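Local coordinates for protein meta cleavage compound hydrolase (Janthinobacterium, PDB 1J1I) that acts in carbazole degradation as a serine hydrolase, probably cleaving a carbon-carbon bond of the ring-opened meta-cleavage compound to release anthranilate, at residues 94-99 with 128-133. Residues are numbered along the deposited sequence; the frame is centred on the assembly and turned at random.
Sequences HLHDFI and SELVNA
Ile99 and Leu130 mark the nearest approach of the two backbones, their CA atoms 7.8 Å apart, and the cross-contacts within 4.5 Å are all between side chains. Residues 94-99 are a run of helix 88-101, whereas residues 128-130 form a 3-10 turn after helix 114-126 that leads into strand 131-137; the turn is closed by Val131 N bonding to Ser128 O at 3.0 Å. Leu130 points toward the helix, and with CG anti to the carbonyl carbon (chi1 -58°) and an extended chi2 its CD1 methyl is carried there to do all the close touching. That methyl meets the His96 ring obliquely, 3.8 Å from CD2, the two side chains crossing at about a right angle. It also lies 4.1 Å from Ile99 CG2. On the side of the ring away from Leu130, His96 ND1 donates to Asp97 OD1 over 2.8 Å; OD1 lies in the ring plane but is met on its anti side, with the donor tilted 28° out of the carboxylate plane. This bond probably steadies the ring's rotation, with CD2 turned to the methyl. The ring also meets that of His127, while Ile99 touches Val108 and Phe104. An alanine in place of His96 would probably open a gap beside the Leu130 methyl and leave the Asp97 carboxylate without its imidazole mate. This small apolar contact, away from the catalytic residues, joins helix 88-101 to the turn before strand 131-137; His96 NE2, 5.5 Å from Glu129 OE2, is too far for a bond, though that carboxylate could weakly favour a protonated ring.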
ATOM      1  N   HIS A  94      -8.207  12.323 -26.037  1.00 21.10           N
ATOM      2  CA  HIS A  94      -8.893  11.101 -26.428  1.00 21.98           C
ATOM      3  C   HIS A  94      -9.567  10.440 -25.231  1.00 22.32           C
ATOM      4  O   HIS A  94     -10.734  10.058 -25.306  1.00 19.13           O
ATOM      5  CB  HIS A  94      -7.927  10.103 -27.080  1.00 19.82           C
ATOM      6  CG  HIS A  94      -8.534   8.755 -27.314  1.00 19.65           C
ATOM      7  ND1 HIS A  94      -8.111   7.622 -26.654  1.00 18.82           N
ATOM      8  CD2 HIS A  94      -9.559   8.363 -28.110  1.00 17.80           C
ATOM      9  CE1 HIS A  94      -8.845   6.592 -27.032  1.00 20.54           C
ATOM     10  NE2 HIS A  94      -9.733   7.015 -27.916  1.00 22.30           N
ATOM     11  N   LEU A  95      -8.833  10.300 -24.131  1.00 23.74           N
ATOM     12  CA  LEU A  95      -9.389   9.681 -22.934  1.00 18.93           C
ATOM     13  C   LEU A  95     -10.580  10.507 -22.450  1.00 17.29           C
ATOM     14  O   LEU A  95     -11.599   9.958 -22.025  1.00 16.52           O
ATOM     15  CB  LEU A  95      -8.319   9.573 -21.844  1.00 18.24           C
ATOM     16  CG  LEU A  95      -8.755   9.043 -20.472  1.00 18.00           C
ATOM     17  CD1 LEU A  95      -9.451   7.694 -20.638  1.00 18.77           C
ATOM     18  CD2 LEU A  95      -7.528   8.899 -19.564  1.00 19.01           C
ATOM     19  N   HIS A  96     -10.451  11.827 -22.524  1.00 19.42           N
ATOM     20  CA  HIS A  96     -11.534  12.721 -22.123  1.00 18.33           C
ATOM     21  C   HIS A  96     -12.775  12.438 -22.970  1.00 18.73           C
ATOM     22  O   HIS A  96     -13.881  12.298 -22.442  1.00 19.44           O
ATOM     23  CB  HIS A  96     -11.097  14.184 -22.294  1.00 19.82           C
ATOM     24  CG  HIS A  96     -12.235  15.161 -22.361  1.00 23.84           C
ATOM     25  ND1 HIS A  96     -12.974  15.362 -23.507  1.00 24.07           N
ATOM     26  CD2 HIS A  96     -12.755  15.993 -21.427  1.00 24.69           C
ATOM     27  CE1 HIS A  96     -13.898  16.281 -23.277  1.00 26.23           C
ATOM     28  NE2 HIS A  96     -13.787  16.679 -22.023  1.00 25.33           N
ATOM     29  N   ASP A  97     -12.581  12.345 -24.282  1.00 18.10           N
ATOM     30  CA  ASP A  97     -13.676  12.090 -25.209  1.00 20.48           C
ATOM     31  C   ASP A  97     -14.293  10.705 -24.997  1.00 22.29           C
ATOM     32  O   ASP A  97     -15.511  10.543 -25.082  1.00 20.81           O
ATOM     33  CB  ASP A  97     -13.196  12.249 -26.665  1.00 19.31           C
ATOM     34  CG  ASP A  97     -12.754  13.677 -26.992  1.00 21.76           C
ATOM     35  OD1 ASP A  97     -13.056  14.602 -26.214  1.00 19.83           O
ATOM     36  OD2 ASP A  97     -12.110  13.886 -28.041  1.00 20.89           O
ATOM     37  N   PHE A  98     -13.459   9.708 -24.710  1.00 20.23           N
ATOM     38  CA  PHE A  98     -13.960   8.358 -24.469  1.00 19.54           C
ATOM     39  C   PHE A  98     -14.866   8.360 -23.242  1.00 19.73           C
ATOM     40  O   PHE A  98     -15.962   7.808 -23.270  1.00 21.13           O
ATOM     41  CB  PHE A  98     -12.801   7.382 -24.250  1.00 20.51           C
ATOM     42  CG  PHE A  98     -13.240   5.993 -23.865  1.00 19.36           C
ATOM     43  CD1 PHE A  98     -13.167   5.571 -22.542  1.00 19.63           C
ATOM     44  CD2 PHE A  98     -13.726   5.107 -24.826  1.00 17.81           C
ATOM     45  CE1 PHE A  98     -13.569   4.283 -22.171  1.00 22.88           C
ATOM     46  CE2 PHE A  98     -14.135   3.817 -24.472  1.00 22.07           C
ATOM     47  CZ  PHE A  98     -14.054   3.402 -23.136  1.00 19.93           C
ATOM     48  N   ILE A  99     -14.401   8.982 -22.166  1.00 20.27           N
ATOM     49  CA  ILE A  99     -15.193   9.053 -20.946  1.00 19.59           C
ATOM     50  C   ILE A  99     -16.553   9.694 -21.228  1.00 21.93           C
ATOM     51  O   ILE A  99     -17.591   9.152 -20.850  1.00 20.67           O
ATOM     52  CB  ILE A  99     -14.440   9.840 -19.849  1.00 19.64           C
ATOM     53  CG1 ILE A  99     -13.239   9.012 -19.371  1.00 18.95           C
ATOM     54  CG2 ILE A  99     -15.360  10.138 -18.679  1.00 22.52           C
ATOM     55  CD1 ILE A  99     -12.303   9.754 -18.449  1.00 21.18           C
ATOM     56  N   SER A 128     -10.713  17.030 -14.066  1.00 20.88           N
ATOM     57  CA  SER A 128     -10.986  16.319 -12.822  1.00 24.74           C
ATOM     58  C   SER A 128     -12.455  16.162 -12.455  1.00 24.31           C
ATOM     59  O   SER A 128     -12.793  15.303 -11.647  1.00 22.70           O
ATOM     60  CB  SER A 128     -10.230  16.970 -11.656  1.00 23.80           C
ATOM     61  OG  SER A 128     -10.735  18.257 -11.360  1.00 25.87           O
ATOM     62  N   GLU A 129     -13.331  16.976 -13.035  1.00 22.76           N
ATOM     63  CA  GLU A 129     -14.751  16.856 -12.723  1.00 24.78           C
ATOM     64  C   GLU A 129     -15.311  15.518 -13.220  1.00 26.04           C
ATOM     65  O   GLU A 129     -16.412  15.116 -12.849  1.00 23.89           O
ATOM     66  CB  GLU A 129     -15.547  18.024 -13.324  1.00 26.47           C
ATOM     67  CG  GLU A 129     -15.702  18.025 -14.840  1.00 21.95           C
ATOM     68  CD  GLU A 129     -14.470  18.518 -15.584  1.00 27.83           C
ATOM     69  OE1 GLU A 129     -13.494  18.952 -14.932  1.00 21.10           O
ATOM     70  OE2 GLU A 129     -14.484  18.473 -16.833  1.00 27.76           O
ATOM     71  N   LEU A 130     -14.542  14.830 -14.055  1.00 20.74           N
ATOM     72  CA  LEU A 130     -14.945  13.536 -14.593  1.00 20.00           C
ATOM     73  C   LEU A 130     -14.355  12.392 -13.773  1.00 22.77           C
ATOM     74  O   LEU A 130     -14.794  11.247 -13.886  1.00 22.38           O
ATOM     75  CB  LEU A 130     -14.429  13.373 -16.023  1.00 22.86           C
ATOM     76  CG  LEU A 130     -14.820  14.388 -17.093  1.00 25.03           C
ATOM     77  CD1 LEU A 130     -14.070  14.063 -18.382  1.00 28.23           C
ATOM     78  CD2 LEU A 130     -16.327  14.346 -17.306  1.00 25.95           C
ATOM     79  N   VAL A 131     -13.366  12.711 -12.945  1.00 20.91           N
ATOM     80  CA  VAL A 131     -12.654  11.690 -12.175  1.00 22.97           C
ATOM     81  C   VAL A 131     -12.901  11.638 -10.674  1.00 23.03           C
ATOM     82  O   VAL A 131     -12.900  12.665  -9.995  1.00 20.36           O
ATOM     83  CB  VAL A 131     -11.135  11.845 -12.406  1.00 20.66           C
ATOM     84  CG1 VAL A 131     -10.382  10.640 -11.851  1.00 17.92           C
ATOM     85  CG2 VAL A 131     -10.862  12.020 -13.894  1.00 27.31           C
ATOM     86  N   ASN A 132     -13.077  10.415 -10.172  1.00 23.09           N
ATOM     87  CA  ASN A 132     -13.314  10.150  -8.755  1.00 26.04           C
ATOM     88  C   ASN A 132     -12.033   9.701  -8.034  1.00 28.69           C
ATOM     89  O   ASN A 132     -11.783  10.094  -6.896  1.00 27.36           O
ATOM     90  CB  ASN A 132     -14.376   9.058  -8.612  1.00 39.18           C
ATOM     91  CG  ASN A 132     -14.504   8.556  -7.192  1.00 56.94           C
ATOM     92  OD1 ASN A 132     -14.933   9.288  -6.300  1.00 62.79           O
ATOM     93  ND2 ASN A 132     -14.121   7.300  -6.971  1.00 62.80           N
ATOM     94  N   ALA A 133     -11.238   8.866  -8.698  1.00 23.60           N
ATOM     95  CA  ALA A 133      -9.993   8.346  -8.124  1.00 22.00           C
ATOM     96  C   ALA A 133      -9.011   8.008  -9.233  1.00 18.92           C
ATOM     97  O   ALA A 133      -9.415   7.722 -10.364  1.00 24.28           O
ATOM     98  CB  ALA A 133     -10.273   7.100  -7.283  1.00 20.10           C
TER